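Side-chain contacts in DNA polymerase III, beta subunit (Thermotoga maritima, PDB 1VPK), which probably encircles DNA as a ring-shaped head-to-tail homodimer, tethering DNA polymerases and other proteins to it and so giving them processivity: residues T99-E104 / L108-G113; V91-D96 / T115-T120; D24-A29 / F45-K50. All blocks are in the same frame, centred on the assembly; numbering follows the deposited sequence.

Contact 1: residues T99-E104 / L108-G113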
loop_
_atom_site.group_PDB
_atom_site.type_symbol
_atom_site.label_atom_id
_atom_site.label_comp_id
_atom_site.label_asym_id
_atom_site.label_seq_id
_atom_site.Cartn_x
_atom_site.Cartn_y
_atom_site.Cartn_z
ATOM N N THR A 99 19.274 -21.669 -12.390
ATOM C CA THR A 99 18.605 -22.436 -11.358
ATOM C C THR A 99 18.639 -23.904 -11.745
ATOM O O THR A 99 18.478 -24.244 -12.923
ATOM C CB THR A 99 17.147 -22.013 -11.152
ATOM O OG1 THR A 99 17.091 -20.695 -10.574
ATOM C CG2 THR A 99 16.451 -22.972 -10.202
ATOM N N GLU A 100 18.926 -24.755 -10.755
ATOM C CA GLU A 100 18.993 -26.197 -10.935
ATOM C C GLU A 100 17.874 -26.845 -10.068
ATOM O O GLU A 100 17.725 -26.507 -8.892
ATOM C CB GLU A 100 20.395 -26.709 -10.555
ATOM C CG GLU A 100 21.394 -26.558 -11.689
ATOM C CD GLU A 100 22.811 -27.082 -11.367
ATOM O OE1 GLU A 100 23.193 -27.157 -10.156
ATOM O OE2 GLU A 100 23.560 -27.390 -12.352
ATOM N N LEU A 101 17.089 -27.729 -10.675
ATOM C CA LEU A 101 16.022 -28.455 -10.000
ATOM C C LEU A 101 16.335 -29.945 -9.983
ATOM O O LEU A 101 16.844 -30.516 -10.957
ATOM C CB LEU A 101 14.695 -28.326 -10.713
ATOM C CG LEU A 101 14.161 -26.983 -11.131
ATOM C CD1 LEU A 101 12.881 -27.278 -11.902
ATOM C CD2 LEU A 101 13.903 -26.154 -9.895
ATOM N N SER A 102 16.040 -30.579 -8.858
ATOM C CA SER A 102 16.251 -32.013 -8.762
ATOM C C SER A 102 15.379 -32.518 -7.645
ATOM O O SER A 102 14.726 -31.734 -6.977
ATOM C CB SER A 102 17.731 -32.358 -8.521
ATOM O OG SER A 102 18.251 -31.760 -7.341
ATOM N N LEU A 103 15.380 -33.823 -7.461
ATOM C CA LEU A 103 14.665 -34.473 -6.371
ATOM C C LEU A 103 15.656 -35.124 -5.384
ATOM O O LEU A 103 16.693 -35.666 -5.783
ATOM C CB LEU A 103 13.654 -35.490 -6.914
ATOM C CG LEU A 103 12.577 -34.860 -7.809
ATOM C CD1 LEU A 103 11.901 -35.917 -8.642
ATOM C CD2 LEU A 103 11.493 -34.099 -7.054
ATOM N N GLU A 104 15.369 -34.993 -4.096
ATOM C CA GLU A 104 16.135 -35.673 -3.042
ATOM C C GLU A 104 15.043 -36.118 -2.105
ATOM O O GLU A 104 14.282 -35.295 -1.628
ATOM C CB GLU A 104 17.149 -34.723 -2.361
ATOM C CG GLU A 104 17.805 -35.242 -1.027
ATOM C CD GLU A 104 18.978 -34.338 -0.528
ATOM O OE1 GLU A 104 19.518 -33.527 -1.344
ATOM O OE2 GLU A 104 19.356 -34.457 0.668
ATOM N N LEU A 108 11.421 -31.473 -3.746
ATOM C CA LEU A 108 12.021 -30.753 -4.846
ATOM C C LEU A 108 13.155 -29.896 -4.289
ATOM O O LEU A 108 12.942 -29.109 -3.356
ATOM C CB LEU A 108 10.987 -29.833 -5.534
ATOM C CG LEU A 108 11.487 -28.934 -6.683
ATOM C CD1 LEU A 108 11.874 -29.759 -7.932
ATOM C CD2 LEU A 108 10.396 -27.869 -7.092
ATOM N N VAL A 109 14.343 -30.045 -4.859
ATOM C CA VAL A 109 15.496 -29.276 -4.460
ATOM C C VAL A 109 15.727 -28.232 -5.547
ATOM O O VAL A 109 15.837 -28.555 -6.729
ATOM C CB VAL A 109 16.759 -30.121 -4.271
ATOM C CG1 VAL A 109 17.918 -29.213 -3.857
ATOM C CG2 VAL A 109 16.535 -31.241 -3.296
ATOM N N ILE A 110 15.751 -26.965 -5.138
ATOM C CA ILE A 110 15.870 -25.818 -6.080
ATOM C C ILE A 110 17.122 -25.061 -5.644
ATOM O O ILE A 110 17.142 -24.473 -4.550
ATOM C CB ILE A 110 14.667 -24.855 -5.997
ATOM C CG1 ILE A 110 13.312 -25.577 -6.183
ATOM C CG2 ILE A 110 14.769 -23.771 -7.045
ATOM C CD1 ILE A 110 12.557 -25.786 -4.925
ATOM N N SER A 111 18.137 -25.067 -6.517
ATOM C CA SER A 111 19.463 -24.546 -6.239
ATOM C C SER A 111 19.787 -23.431 -7.199
ATOM O O SER A 111 19.776 -23.599 -8.452
ATOM C CB SER A 111 20.518 -25.626 -6.424
ATOM O OG SER A 111 20.149 -26.758 -5.679
ATOM N N SER A 112 20.145 -22.309 -6.615
ATOM C CA SER A 112 20.500 -21.171 -7.401
ATOM C C SER A 112 21.535 -20.363 -6.671
ATOM O O SER A 112 21.256 -19.746 -5.661
ATOM C CB SER A 112 19.273 -20.323 -7.650
ATOM O OG SER A 112 19.666 -19.267 -8.474
ATOM N N GLY A 113 22.739 -20.357 -7.190
ATOM C CA GLY A 113 23.780 -19.595 -6.561
ATOM C C GLY A 113 24.038 -20.037 -5.148
ATOM O O GLY A 113 24.307 -21.204 -4.914
HETATM O O HOH W 1 18.963 -28.903 -7.512
#
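L101 and I110 lie side by side on the buried face of the strand pair and point the same way. CD2 of L101 rests 3.8 Å from both CG1 and CG2 of I110: chi1 of -50° sets CG anti to the carbonyl carbon, and an extended chi2 then places CD2. T99 extends this apolar row, its CG2 3.7 Å from I110 CG2, while its hydroxyl is hydrogen-bonded to T19. Further along, CD2 of L103 leans over the backbone of L108, and both leucines continue onto F80 of strand 78-83. The two strands form an antiparallel beta hairpin within the five-stranded sheet of the N-terminal domain, with E100-S111 and S102-V109 as hydrogen-bonded pairs. The S102 pair is not quite symmetric: V109 N to S102 O is 2.7 Å and nearly straight at 173°, whereas S102 N to V109 O is 2.9 Å and bent to 150°. The face with E100, S102, V109 and S111 is the more solvent-accessible one, although V109 itself is buried. There a water, 2.9 Å from S102 OG and 3.1 Å from S111 OG, links the two hydroxyls and donates to V109 O. Beyond it the exposed E104 lends only its aliphatic root, CB, to V109 CG2.

Contact 2: residues V91-D96 / T115-T120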
loop_
_atom_site.group_PDB
_atom_site.type_symbol
_atom_site.label_atom_id
_atom_site.label_comp_id
_atom_site.label_asym_id
_atom_site.label_seq_id
_atom_site.Cartn_x
_atom_site.Cartn_y
_atom_site.Cartn_z
ATOM N N VAL A 91 10.650 -18.201 -6.321
ATOM C CA VAL A 91 11.287 -17.933 -7.612
ATOM C C VAL A 91 11.645 -16.488 -7.785
ATOM O O VAL A 91 12.616 -16.191 -8.509
ATOM C CB VAL A 91 10.499 -18.402 -8.889
ATOM C CG1 VAL A 91 10.220 -19.848 -8.772
ATOM C CG2 VAL A 91 9.231 -17.581 -9.103
ATOM N N LYS A 92 10.863 -15.607 -7.158
ATOM C CA LYS A 92 11.112 -14.159 -7.224
ATOM C C LYS A 92 12.360 -13.716 -6.469
ATOM O O LYS A 92 12.832 -12.607 -6.666
ATOM C CB LYS A 92 9.868 -13.345 -6.799
ATOM C CG LYS A 92 8.676 -13.589 -7.788
ATOM C CD LYS A 92 7.376 -12.847 -7.419
ATOM C CE LYS A 92 6.149 -13.689 -7.848
ATOM N NZ LYS A 92 4.851 -12.912 -8.056
ATOM N N VAL A 93 12.921 -14.583 -5.629
ATOM C CA VAL A 93 14.144 -14.240 -4.890
ATOM C C VAL A 93 15.383 -15.112 -5.184
ATOM O O VAL A 93 16.428 -14.899 -4.572
ATOM C CB VAL A 93 13.875 -14.216 -3.336
ATOM C CG1 VAL A 93 12.775 -13.189 -2.984
ATOM C CG2 VAL A 93 13.481 -15.591 -2.829
ATOM N N LEU A 94 15.285 -16.091 -6.084
ATOM C CA LEU A 94 16.465 -16.871 -6.462
ATOM C C LEU A 94 17.513 -15.864 -6.967
ATOM O O LEU A 94 17.180 -15.011 -7.746
ATOM C CB LEU A 94 16.124 -17.907 -7.544
ATOM C CG LEU A 94 15.121 -18.985 -7.049
ATOM C CD1 LEU A 94 14.714 -19.898 -8.186
ATOM C CD2 LEU A 94 15.683 -19.795 -5.867
ATOM N N PRO A 95 18.732 -15.918 -6.441
ATOM C CA PRO A 95 19.688 -14.863 -6.688
ATOM C C PRO A 95 20.558 -14.958 -7.946
ATOM O O PRO A 95 21.172 -13.943 -8.304
ATOM C CB PRO A 95 20.604 -14.980 -5.488
ATOM C CG PRO A 95 20.594 -16.391 -5.176
ATOM C CD PRO A 95 19.272 -16.912 -5.514
ATOM N N ASP A 96 20.644 -16.141 -8.575
ATOM C CA ASP A 96 21.612 -16.371 -9.681
ATOM C C ASP A 96 20.905 -16.479 -11.053
ATOM O O ASP A 96 19.721 -16.730 -11.104
ATOM C CB ASP A 96 22.384 -17.649 -9.387
ATOM C CG ASP A 96 23.654 -17.780 -10.182
ATOM O OD1 ASP A 96 24.743 -17.576 -9.563
ATOM O OD2 ASP A 96 23.592 -18.149 -11.395
ATOM N N THR A 115 21.815 -20.126 -2.720
ATOM C CA THR A 115 20.580 -20.558 -2.058
ATOM C C THR A 115 20.180 -21.976 -2.460
ATOM O O THR A 115 20.303 -22.348 -3.633
ATOM C CB THR A 115 19.445 -19.606 -2.447
ATOM O OG1 THR A 115 19.949 -18.268 -2.448
ATOM C CG2 THR A 115 18.271 -19.726 -1.495
ATOM N N VAL A 116 19.649 -22.733 -1.507
ATOM C CA VAL A 116 19.012 -24.008 -1.795
ATOM C C VAL A 116 17.701 -24.063 -0.968
ATOM O O VAL A 116 17.696 -23.872 0.249
ATOM C CB VAL A 116 19.944 -25.226 -1.490
ATOM C CG1 VAL A 116 19.255 -26.552 -1.868
ATOM C CG2 VAL A 116 21.238 -25.110 -2.223
ATOM N N PHE A 117 16.607 -24.207 -1.704
ATOM C CA PHE A 117 15.279 -24.462 -1.194
ATOM C C PHE A 117 15.004 -25.971 -1.364
ATOM O O PHE A 117 15.371 -26.551 -2.377
ATOM C CB PHE A 117 14.239 -23.665 -1.958
ATOM C CG PHE A 117 14.164 -22.186 -1.599
ATOM C CD1 PHE A 117 13.342 -21.735 -0.582
ATOM C CD2 PHE A 117 14.874 -21.232 -2.356
ATOM C CE1 PHE A 117 13.238 -20.383 -0.272
ATOM C CE2 PHE A 117 14.769 -19.867 -2.056
ATOM C CZ PHE A 117 13.943 -19.443 -1.031
ATOM N N ARG A 118 14.383 -26.586 -0.348
ATOM C CA ARG A 118 13.923 -27.960 -0.417
ATOM C C ARG A 118 12.434 -27.919 -0.092
ATOM O O ARG A 118 12.047 -27.523 0.981
ATOM C CB ARG A 118 14.664 -28.821 0.581
ATOM C CG ARG A 118 16.068 -29.066 0.191
ATOM C CD ARG A 118 16.741 -29.910 1.263
ATOM N NE ARG A 118 18.182 -29.753 1.387
ATOM C CZ ARG A 118 18.825 -28.614 1.672
ATOM N NH1 ARG A 118 18.194 -27.431 1.789
ATOM N NH2 ARG A 118 20.140 -28.651 1.808
ATOM N N ILE A 119 11.597 -28.180 -1.099
ATOM C CA ILE A 119 10.153 -27.977 -0.970
ATOM C C ILE A 119 9.473 -29.346 -1.055
ATOM O O ILE A 119 9.675 -30.078 -1.996
ATOM C CB ILE A 119 9.636 -27.032 -2.097
ATOM C CG1 ILE A 119 10.440 -25.714 -2.132
ATOM C CG2 ILE A 119 8.189 -26.726 -1.933
ATOM C CD1 ILE A 119 10.317 -24.868 -0.871
ATOM N N THR A 120 8.693 -29.697 -0.042
ATOM C CA THR A 120 7.950 -30.952 -0.021
ATOM C C THR A 120 6.918 -31.030 -1.217
ATOM O O THR A 120 6.225 -30.062 -1.597
ATOM C CB THR A 120 7.418 -31.136 1.448
ATOM O OG1 THR A 120 7.224 -29.846 2.063
ATOM C CG2 THR A 120 8.468 -31.799 2.291
#
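L94 and T115 have the nearest CA atoms, 7.1 Å apart, where the loop that follows helix 87-91 passes the start of strand 115-120. No hydrogen bond joins the two segments, so the contact is made by side chains alone. The strand ends its sheet within this chain, and at the head-to-tail dimer interface it pairs antiparallel with a strand of the second subunit, continuing the sheet across the ring. P95 crosses T115 obliquely. In the conformer described, one of two modelled for T115, OG1 sits against the CG-CD bond of P95, 3.4 Å from each of the two carbons; that hydroxyl has its hydrogen bond with D315 of the second subunit. R280 of the same subunit packs on V93, P95, T115 and F117. The F117 ring meets the loop through V93 and L94. V93 reaches CZ with CG2 at 4.3 Å, at the far end of the ring from its attachment. L94 comes in at a slant to the ring plane: with CG anti to the carbonyl carbon (chi1 -64°), the end of the side chain comes near the strand and CD2 lies 3.9 Å from both CD2 and CE2 of F117.

Contact 3: residues D24-A29 / F45-K50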
loop_
_atom_site.group_PDB
_atom_site.type_symbol
_atom_site.label_atom_id
_atom_site.label_comp_id
_atom_site.label_asym_id
_atom_site.label_seq_id
_atom_site.Cartn_x
_atom_site.Cartn_y
_atom_site.Cartn_z
ATOM N N ASP A 24 9.346 -16.402 -15.015
ATOM C CA ASP A 24 8.343 -16.027 -16.031
ATOM C C ASP A 24 7.233 -17.086 -16.175
ATOM O O ASP A 24 6.044 -16.764 -16.156
ATOM C CB ASP A 24 9.050 -15.774 -17.371
ATOM C CG ASP A 24 9.949 -14.536 -17.340
ATOM O OD1 ASP A 24 10.171 -13.964 -16.237
ATOM O OD2 ASP A 24 10.439 -14.137 -18.426
ATOM N N LYS A 25 7.600 -18.359 -16.289
ATOM C CA LYS A 25 6.578 -19.420 -16.450
ATOM C C LYS A 25 5.728 -19.703 -15.202
ATOM O O LYS A 25 4.518 -19.966 -15.304
ATOM C CB LYS A 25 7.225 -20.713 -17.003
ATOM C CG LYS A 25 7.868 -20.481 -18.382
ATOM C CD LYS A 25 6.749 -20.351 -19.465
ATOM C CE LYS A 25 7.199 -19.764 -20.800
ATOM N NZ LYS A 25 8.320 -20.366 -21.520
ATOM N N ILE A 26 6.350 -19.637 -14.024
ATOM C CA ILE A 26 5.614 -19.723 -12.764
ATOM C C ILE A 26 4.620 -18.570 -12.653
ATOM O O ILE A 26 3.467 -18.782 -12.320
ATOM C CB ILE A 26 6.591 -19.763 -11.562
ATOM C CG1 ILE A 26 7.336 -21.111 -11.538
ATOM C CG2 ILE A 26 5.893 -19.425 -10.242
ATOM C CD1 ILE A 26 6.524 -22.240 -11.168
ATOM N N THR A 27 5.096 -17.348 -12.899
ATOM C CA THR A 27 4.276 -16.150 -12.823
ATOM C C THR A 27 3.095 -16.232 -13.763
ATOM O O THR A 27 1.956 -15.907 -13.389
ATOM C CB THR A 27 5.134 -14.894 -13.160
ATOM O OG1 THR A 27 6.169 -14.792 -12.185
ATOM C CG2 THR A 27 4.345 -13.631 -13.092
ATOM N N ILE A 28 3.360 -16.674 -14.980
ATOM C CA ILE A 28 2.317 -16.775 -15.977
ATOM C C ILE A 28 1.201 -17.729 -15.601
ATOM O O ILE A 28 0.022 -17.435 -15.839
ATOM C CB ILE A 28 2.891 -17.184 -17.342
ATOM C CG1 ILE A 28 3.602 -15.987 -17.901
ATOM C CG2 ILE A 28 1.754 -17.650 -18.319
ATOM C CD1 ILE A 28 4.503 -16.260 -19.086
ATOM N N ALA A 29 1.572 -18.882 -15.066
ATOM C CA ALA A 29 0.620 -19.890 -14.598
ATOM C C ALA A 29 -0.117 -19.565 -13.314
ATOM O O ALA A 29 -1.185 -20.141 -13.067
ATOM C CB ALA A 29 1.333 -21.241 -14.452
ATOM N N PHE A 45 1.198 -25.969 -8.260
ATOM C CA PHE A 45 1.633 -26.152 -9.641
ATOM C C PHE A 45 1.949 -27.601 -9.895
ATOM O O PHE A 45 2.674 -28.248 -9.106
ATOM C CB PHE A 45 2.927 -25.365 -9.949
ATOM C CG PHE A 45 2.775 -23.905 -9.817
ATOM C CD1 PHE A 45 2.180 -23.176 -10.832
ATOM C CD2 PHE A 45 3.258 -23.250 -8.715
ATOM C CE1 PHE A 45 2.040 -21.798 -10.738
ATOM C CE2 PHE A 45 3.109 -21.860 -8.590
ATOM C CZ PHE A 45 2.468 -21.145 -9.592
ATOM N N LEU A 46 1.476 -28.113 -11.014
ATOM C CA LEU A 46 2.010 -29.363 -11.542
ATOM C C LEU A 46 3.358 -29.102 -12.223
ATOM O O LEU A 46 3.434 -28.283 -13.122
ATOM C CB LEU A 46 1.043 -29.978 -12.568
ATOM C CG LEU A 46 1.511 -31.298 -13.201
ATOM C CD1 LEU A 46 1.380 -32.418 -12.265
ATOM C CD2 LEU A 46 0.718 -31.595 -14.428
ATOM N N PHE A 47 4.408 -29.818 -11.796
ATOM C CA PHE A 47 5.686 -29.871 -12.511
ATOM C C PHE A 47 5.719 -31.254 -13.146
ATOM O O PHE A 47 5.580 -32.272 -12.460
ATOM C CB PHE A 47 6.896 -29.732 -11.579
ATOM C CG PHE A 47 7.224 -28.312 -11.157
ATOM C CD1 PHE A 47 6.253 -27.352 -11.009
ATOM C CD2 PHE A 47 8.520 -27.977 -10.873
ATOM C CE1 PHE A 47 6.544 -26.075 -10.607
ATOM C CE2 PHE A 47 8.860 -26.643 -10.465
ATOM C CZ PHE A 47 7.891 -25.706 -10.335
ATOM N N GLU A 48 5.907 -31.294 -14.463
ATOM C CA GLU A 48 6.019 -32.538 -15.170
ATOM C C GLU A 48 7.229 -32.535 -16.101
ATOM O O GLU A 48 7.375 -31.643 -16.922
ATOM C CB GLU A 48 4.765 -32.767 -15.989
ATOM C CG GLU A 48 4.720 -34.134 -16.562
ATOM C CD GLU A 48 3.383 -34.510 -17.170
ATOM O OE1 GLU A 48 2.495 -33.626 -17.328
ATOM O OE2 GLU A 48 3.264 -35.717 -17.489
ATOM N N VAL A 49 8.081 -33.538 -15.949
ATOM C CA VAL A 49 9.229 -33.763 -16.803
ATOM C C VAL A 49 9.044 -35.126 -17.472
ATOM O O VAL A 49 8.876 -36.134 -16.783
ATOM C CB VAL A 49 10.545 -33.681 -15.990
ATOM C CG1 VAL A 49 11.750 -34.087 -16.826
ATOM C CG2 VAL A 49 10.716 -32.280 -15.459
ATOM N N LYS A 50 9.029 -35.127 -18.808
ATOM C CA LYS A 50 8.845 -36.351 -19.613
ATOM C C LYS A 50 9.527 -36.164 -20.979
ATOM O O LYS A 50 9.285 -35.176 -21.659
ATOM C CB LYS A 50 7.339 -36.617 -19.843
ATOM C CG LYS A 50 6.996 -37.837 -20.715
ATOM C CD LYS A 50 7.431 -39.161 -20.047
#
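Helix 19-29 packs on one face of the sheet that contains strand 44-50, the helix-on-sheet layering from which the domains of these DNA-encircling rings are built, and I26 and A29 meet F45 and F47 of that strand at the buried seam. The helix segment runs at 139° to the strand with the axes 10.6 Å apart, a separation filled by I26 and A29 from the helix and F45 and F47 from the strand. F45 reaches the helix, and I26 bears on it with both branches. The methyl CD1 sits over the centre of one ring face in a CH-pi contact, 4.2 Å from the F45 centroid and 7° off the normal, while CG2 approaches CZ to 3.9 Å. A29 meets the same ring at its edge, CB lying 3.8 Å from CE1, so one face and one edge of F45 are in contact with the helix. I56 of strand 53-59 and I87 of helix 87-91 also touch both I26 and F45, enclosing the group in apolar surface. F47, whose ring stacks edge-to-face with F54, crosses I26 at about a right angle. With CG1 anti to the carbonyl carbon and chi2 at -71°, I26 folds its longer branch so that CD1 also lies 3.8 Å from F47 CZ.

How the contacts relate
From the N terminus, helix 19-29 leads through a mostly irregular connection to strand 44-50, and contact 3 closes this first loop. The chain then adds further strands and helix 87-91 before V91-D96 opens the longer loop of contact 2, which T115-T120 closes. Contact 1, which closes the short turn between strands 98-104 and 107-112, is nested inside that loop, and strand 107-112 adjoins strand 115-120 in the same sheet. Contact 3 precedes both in series and belongs to the neighbouring sheet and its helix. The groups meet in the core of the N-terminal domain: L108 of contact 1 packs on F47, and V91, opening contact 2, packs on I26.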